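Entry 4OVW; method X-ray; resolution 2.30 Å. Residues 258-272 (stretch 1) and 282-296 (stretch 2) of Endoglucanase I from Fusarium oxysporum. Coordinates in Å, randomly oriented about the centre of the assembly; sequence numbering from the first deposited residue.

Stretch 1 (258-272) YKVDSTRKFTVTSQF
Stretch 2 (282-296) ELHRHYIQDNKVIES

Stretch 1 has a short strand, 260-261, a turn, and a longer strand, 266-272. The latter runs antiparallel to strand 282-289 of stretch 2, with 160° between their directions; their axes approach to 4.7 Å. A type I' turn from Gln289 to Lys292 then folds stretch 2 back into a second strand that starts at Lys292. Positive phi at Asp290 (phi/psi 57/32) and Asn291 (69/18) lets the chain reverse tightly. The contact buries 1103 Å².

Water 1 links Lys259 (chi1 m) to Gln289, donating to Lys259 O at 3.0 Å and to Gln289 OE1 at 2.9 Å. Lys259 O is 3.6 Å from Ile294 CD1. Val260 (chi1 t, -116/110) places CG2 3.8 Å from Tyr287 CG and 4.2 Å from Ile294 CD1.

Asp261 (-87/108, chi1 t) pairs through its backbone with the Gln289 side-chain amide. Asp261 N donates to Gln289 OE1 at 2.8 Å, and Gln289 NE2 donates to Asp261 O at 3.0 Å. The Gln289 side chain (chi1 t, chi2 t) thus makes the paired NH and C=O contacts that a peptide group would make. Gln289 NE2 also donates to Lys265 O at 3.1 Å, so one amide group ties Asp261, at the start of the type I turn Asp261-Arg264, to Lys265, just after it. Within that turn, Asp261 OD1 accepts from Thr263 N at 3.1 Å and Thr263 OG1 at 2.7 Å.

Arg264 (m, t, m) forms a salt bridge with Asp290 (chi1 m): Arg264 NH1 to Asp290 OD1 is 2.6 Å and Arg264 NH2 to Asp290 OD2 is 3.1 Å. Gln289 NE2 lies over one guanidinium face.

Phe266 (chi1 p) meets Tyr287 (chi1 m) obliquely, Phe266 CD2 to Tyr287 CD2 at 3.9 Å and planes at 65°.

Phi/psi are extended along 267-272. Thr267, Thr269 and Gln271, all chi1 m, share one face with their hydrogen-bonded partners Ile288, His286 and His284. Val268, Ser270 and Phe272 share the other with Tyr287, Arg285 and Leu283, their partners in non-hydrogen-bonded pairs. Thr267 N-Ile288 O is 2.8 Å and Ile288 N-Thr267 O 3.1 Å. Val268 CG2 (chi1 t) is 3.8 Å from Tyr287 CE2. Thr269 N-His286 O is 2.9 Å and His286 N-Thr269 O 3.2 Å; Thr269 CB sits over the His286 ring (chi1 p), 3.8 Å from its centroid. Ser270 OG (chi1 m) accepts from Arg285 NE and NH2 (t, p, p), both at 3.0 Å. Gln271 N-His284 O and His284 N-Gln271 O are both 3.0 Å. Phe272 CE1 (chi1 m) is 4.0 Å from Leu283 CD2.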

# COMPACT_ATOMS: atom_id res chain seq x y z
N TYR A 258 -12.69 -0.77 23.16
CA TYR A 258 -11.41 -1.17 22.55
C TYR A 258 -10.35 -0.16 22.99
O TYR A 258 -10.73 1.00 23.22
CB TYR A 258 -11.58 -1.29 21.04
CG TYR A 258 -12.52 -2.41 20.63
CD1 TYR A 258 -11.97 -3.66 20.44
CD2 TYR A 258 -13.90 -2.29 20.43
CE1 TYR A 258 -12.73 -4.74 20.05
CE2 TYR A 258 -14.69 -3.36 20.05
CZ TYR A 258 -14.10 -4.59 19.89
OH TYR A 258 -14.75 -5.74 19.52
N LYS A 259 -9.11 -0.55 23.14
CA LYS A 259 -8.06 0.39 23.51
C LYS A 259 -7.89 1.43 22.41
O LYS A 259 -7.56 2.58 22.64
CB LYS A 259 -6.72 -0.30 23.76
CG LYS A 259 -6.63 -1.40 24.76
CD LYS A 259 -5.25 -2.02 24.80
CE LYS A 259 -4.38 -1.86 26.03
NZ LYS A 259 -2.90 -1.73 25.78
N VAL A 260 -8.02 1.07 21.14
CA VAL A 260 -7.92 1.98 20.02
C VAL A 260 -9.33 1.93 19.40
O VAL A 260 -9.75 0.88 18.89
CB VAL A 260 -6.81 1.65 18.99
CG1 VAL A 260 -6.71 2.74 17.89
CG2 VAL A 260 -5.43 1.58 19.61
N ASP A 261 -10.08 3.01 19.53
CA ASP A 261 -11.44 3.06 19.05
C ASP A 261 -11.49 3.50 17.59
O ASP A 261 -11.29 4.68 17.32
CB ASP A 261 -12.13 4.11 19.91
CG ASP A 261 -13.57 4.43 19.55
OD1 ASP A 261 -14.13 3.85 18.62
OD2 ASP A 261 -14.15 5.26 20.26
N SER A 262 -11.81 2.59 16.68
CA SER A 262 -11.82 2.85 15.25
C SER A 262 -12.91 3.79 14.71
O SER A 262 -12.93 4.26 13.57
CB SER A 262 -11.86 1.47 14.57
OG SER A 262 -13.16 0.89 14.89
N THR A 263 -13.88 4.19 15.52
CA THR A 263 -14.88 5.15 15.08
C THR A 263 -14.43 6.58 15.14
O THR A 263 -15.17 7.41 14.57
CB THR A 263 -16.22 5.00 15.83
OG1 THR A 263 -16.01 5.17 17.25
CG2 THR A 263 -16.81 3.65 15.43
N ARG A 264 -13.31 6.87 15.82
CA ARG A 264 -12.80 8.24 15.87
C ARG A 264 -11.33 8.32 15.44
O ARG A 264 -10.50 7.40 15.54
CB ARG A 264 -12.91 8.78 17.32
CG ARG A 264 -14.27 8.85 17.94
CD ARG A 264 -14.41 9.23 19.40
NE ARG A 264 -13.50 8.52 20.26
CZ ARG A 264 -12.31 8.77 20.81
NH1 ARG A 264 -11.69 9.93 20.66
NH2 ARG A 264 -11.74 7.82 21.56
N LYS A 265 -10.90 9.46 14.98
CA LYS A 265 -9.53 9.65 14.51
C LYS A 265 -8.46 9.15 15.48
O LYS A 265 -8.60 9.24 16.71
CB LYS A 265 -9.43 11.14 14.20
CG LYS A 265 -8.00 11.59 13.87
CD LYS A 265 -7.99 13.12 13.73
CE LYS A 265 -7.31 13.49 12.41
NZ LYS A 265 -7.37 14.99 12.23
N PHE A 266 -7.31 8.66 15.06
CA PHE A 266 -6.16 8.26 15.84
C PHE A 266 -4.87 8.33 15.00
O PHE A 266 -4.89 8.33 13.79
CB PHE A 266 -6.27 6.86 16.38
CG PHE A 266 -6.49 5.70 15.44
CD1 PHE A 266 -7.80 5.31 15.08
CD2 PHE A 266 -5.44 4.95 14.98
CE1 PHE A 266 -8.00 4.20 14.25
CE2 PHE A 266 -5.64 3.87 14.11
CZ PHE A 266 -6.91 3.48 13.75
N THR A 267 -3.72 8.31 15.68
CA THR A 267 -2.43 8.39 15.08
C THR A 267 -1.74 7.02 15.09
O THR A 267 -1.91 6.32 16.08
CB THR A 267 -1.50 9.40 15.78
OG1 THR A 267 -2.14 10.69 15.80
CG2 THR A 267 -0.14 9.44 15.08
N VAL A 268 -1.10 6.65 13.99
CA VAL A 268 -0.42 5.37 13.85
C VAL A 268 1.09 5.56 13.73
O VAL A 268 1.62 6.21 12.82
CB VAL A 268 -1.01 4.59 12.66
CG1 VAL A 268 -0.30 3.26 12.42
CG2 VAL A 268 -2.52 4.42 12.89
N THR A 269 1.90 5.06 14.66
CA THR A 269 3.36 5.33 14.56
C THR A 269 4.13 4.05 14.31
O THR A 269 3.92 3.03 15.00
CB THR A 269 3.89 6.05 15.80
OG1 THR A 269 3.25 7.34 15.80
CG2 THR A 269 5.42 6.27 15.76
N SER A 270 5.02 4.06 13.32
CA SER A 270 5.80 2.85 13.05
C SER A 270 7.30 3.18 13.06
O SER A 270 7.78 4.12 12.40
CB SER A 270 5.39 2.06 11.77
OG SER A 270 3.96 2.04 11.71
N GLN A 271 7.99 2.32 13.84
CA GLN A 271 9.43 2.55 14.02
C GLN A 271 10.23 1.35 13.50
O GLN A 271 9.92 0.19 13.85
CB GLN A 271 9.82 2.87 15.46
CG GLN A 271 9.27 4.13 16.05
CD GLN A 271 9.14 4.10 17.58
OE1 GLN A 271 9.21 3.03 18.17
NE2 GLN A 271 8.97 5.27 18.20
N PHE A 272 11.20 1.68 12.61
CA PHE A 272 11.92 0.59 11.94
C PHE A 272 13.35 0.60 12.44
O PHE A 272 14.26 1.33 11.98
CB PHE A 272 11.82 0.65 10.42
CG PHE A 272 10.37 0.80 10.00
CD1 PHE A 272 9.55 -0.29 9.97
CD2 PHE A 272 9.85 2.05 9.71
CE1 PHE A 272 8.21 -0.18 9.64
CE2 PHE A 272 8.54 2.17 9.34
CZ PHE A 272 7.69 1.05 9.29
N GLU A 282 13.95 -4.98 13.65
CA GLU A 282 12.62 -5.17 14.26
C GLU A 282 11.65 -4.09 13.84
O GLU A 282 12.09 -3.01 13.44
CB GLU A 282 12.88 -5.47 15.76
CG GLU A 282 13.51 -4.42 16.58
CD GLU A 282 14.06 -4.60 17.98
OE1 GLU A 282 14.62 -5.57 18.52
OE2 GLU A 282 13.96 -3.56 18.71
N LEU A 283 10.35 -4.32 13.72
CA LEU A 283 9.33 -3.34 13.39
C LEU A 283 8.43 -3.12 14.62
O LEU A 283 7.75 -4.05 15.10
CB LEU A 283 8.51 -3.83 12.18
CG LEU A 283 9.31 -4.20 10.92
CD1 LEU A 283 10.06 -5.53 10.93
CD2 LEU A 283 8.44 -4.19 9.67
N HIS A 284 8.38 -1.96 15.22
CA HIS A 284 7.53 -1.53 16.29
C HIS A 284 6.32 -0.68 15.87
O HIS A 284 6.33 -0.04 14.82
CB HIS A 284 8.34 -0.67 17.27
CG HIS A 284 9.34 -1.47 18.06
ND1 HIS A 284 10.58 -1.83 17.51
CD2 HIS A 284 9.29 -2.02 19.28
CE1 HIS A 284 11.22 -2.55 18.40
NE2 HIS A 284 10.48 -2.68 19.47
N ARG A 285 5.30 -0.62 16.72
CA ARG A 285 4.11 0.16 16.48
C ARG A 285 3.54 0.64 17.80
O ARG A 285 3.35 -0.21 18.65
CB ARG A 285 3.05 -0.68 15.69
CG ARG A 285 1.58 -0.23 15.71
CD ARG A 285 1.31 1.02 14.84
NE ARG A 285 1.91 0.79 13.50
CZ ARG A 285 1.36 -0.02 12.55
NH1 ARG A 285 0.18 -0.64 12.71
NH2 ARG A 285 1.97 -0.18 11.37
N HIS A 286 3.07 1.88 17.85
CA HIS A 286 2.22 2.35 18.94
C HIS A 286 1.18 3.30 18.36
O HIS A 286 1.22 3.71 17.19
CB HIS A 286 2.98 2.92 20.13
CG HIS A 286 3.71 4.18 19.77
ND1 HIS A 286 5.01 4.16 19.29
CD2 HIS A 286 3.34 5.47 19.78
CE1 HIS A 286 5.43 5.39 19.04
NE2 HIS A 286 4.40 6.17 19.30
N TYR A 287 0.17 3.63 19.13
CA TYR A 287 -0.94 4.46 18.74
C TYR A 287 -1.07 5.68 19.65
O TYR A 287 -0.56 5.73 20.78
CB TYR A 287 -2.26 3.64 18.72
CG TYR A 287 -2.24 2.52 17.71
CD1 TYR A 287 -1.75 1.27 18.12
CD2 TYR A 287 -2.66 2.67 16.37
CE1 TYR A 287 -1.67 0.22 17.22
CE2 TYR A 287 -2.60 1.62 15.46
CZ TYR A 287 -2.08 0.41 15.90
OH TYR A 287 -1.95 -0.71 15.10
N ILE A 288 -1.68 6.74 19.12
CA ILE A 288 -1.99 7.91 19.93
C ILE A 288 -3.47 8.28 19.64
O ILE A 288 -3.85 8.42 18.48
CB ILE A 288 -1.11 9.15 19.77
CG1 ILE A 288 0.34 8.83 20.12
CG2 ILE A 288 -1.67 10.23 20.69
CD1 ILE A 288 1.43 9.70 19.61
N GLN A 289 -4.29 8.36 20.68
CA GLN A 289 -5.69 8.69 20.53
C GLN A 289 -6.04 9.49 21.79
O GLN A 289 -5.55 9.20 22.87
CB GLN A 289 -6.61 7.48 20.37
CG GLN A 289 -8.08 7.80 20.17
CD GLN A 289 -8.93 6.68 19.58
OE1 GLN A 289 -8.99 5.57 20.13
NE2 GLN A 289 -9.62 6.84 18.46
N ASP A 290 -6.81 10.56 21.61
CA ASP A 290 -7.21 11.45 22.69
C ASP A 290 -5.97 12.00 23.40
O ASP A 290 -6.00 12.14 24.61
CB ASP A 290 -8.02 10.65 23.69
CG ASP A 290 -9.34 10.17 23.14
OD1 ASP A 290 -9.92 10.91 22.34
OD2 ASP A 290 -9.76 9.08 23.55
N ASN A 291 -4.85 12.21 22.72
CA ASN A 291 -3.62 12.63 23.36
C ASN A 291 -2.86 11.67 24.28
O ASN A 291 -2.06 12.14 25.12
CB ASN A 291 -3.92 13.83 24.30
CG ASN A 291 -3.45 15.08 23.57
OD1 ASN A 291 -2.62 14.97 22.68
ND2 ASN A 291 -4.03 16.22 23.93
N LYS A 292 -3.12 10.38 24.20
CA LYS A 292 -2.53 9.39 25.04
C LYS A 292 -1.86 8.31 24.21
O LYS A 292 -2.54 7.73 23.39
CB LYS A 292 -3.60 8.72 25.92
CG LYS A 292 -4.25 9.61 26.97
CD LYS A 292 -5.67 9.14 27.29
CE LYS A 292 -6.53 10.20 27.95
NZ LYS A 292 -5.75 11.06 28.91
N VAL A 293 -0.61 8.00 24.53
CA VAL A 293 0.07 6.92 23.83
C VAL A 293 -0.58 5.60 24.20
O VAL A 293 -0.83 5.38 25.39
CB VAL A 293 1.56 6.89 24.21
CG1 VAL A 293 2.30 5.66 23.70
CG2 VAL A 293 2.24 8.15 23.65
N ILE A 294 -0.86 4.74 23.21
CA ILE A 294 -1.38 3.43 23.46
C ILE A 294 -0.33 2.47 22.87
O ILE A 294 0.01 2.48 21.70
CB ILE A 294 -2.76 3.05 22.92
CG1 ILE A 294 -3.84 4.01 23.45
CG2 ILE A 294 -3.21 1.61 23.23
CD1 ILE A 294 -4.61 4.68 22.38
N GLU A 295 0.16 1.60 23.73
CA GLU A 295 1.12 0.61 23.34
C GLU A 295 0.51 -0.64 22.70
O GLU A 295 -0.48 -1.03 23.24
CB GLU A 295 1.95 0.07 24.56
CG GLU A 295 3.34 -0.11 23.97
CD GLU A 295 4.15 1.18 24.02
OE1 GLU A 295 3.83 1.98 24.94
OE2 GLU A 295 5.13 1.37 23.28
N SER A 296 1.18 -1.25 21.74
CA SER A 296 0.73 -2.50 21.15
C SER A 296 0.87 -3.53 22.30
O SER A 296 1.75 -3.34 23.11
CB SER A 296 1.56 -3.08 20.02
OG SER A 296 1.70 -2.23 18.93
O HOH W 1 -8.64 5.38 22.98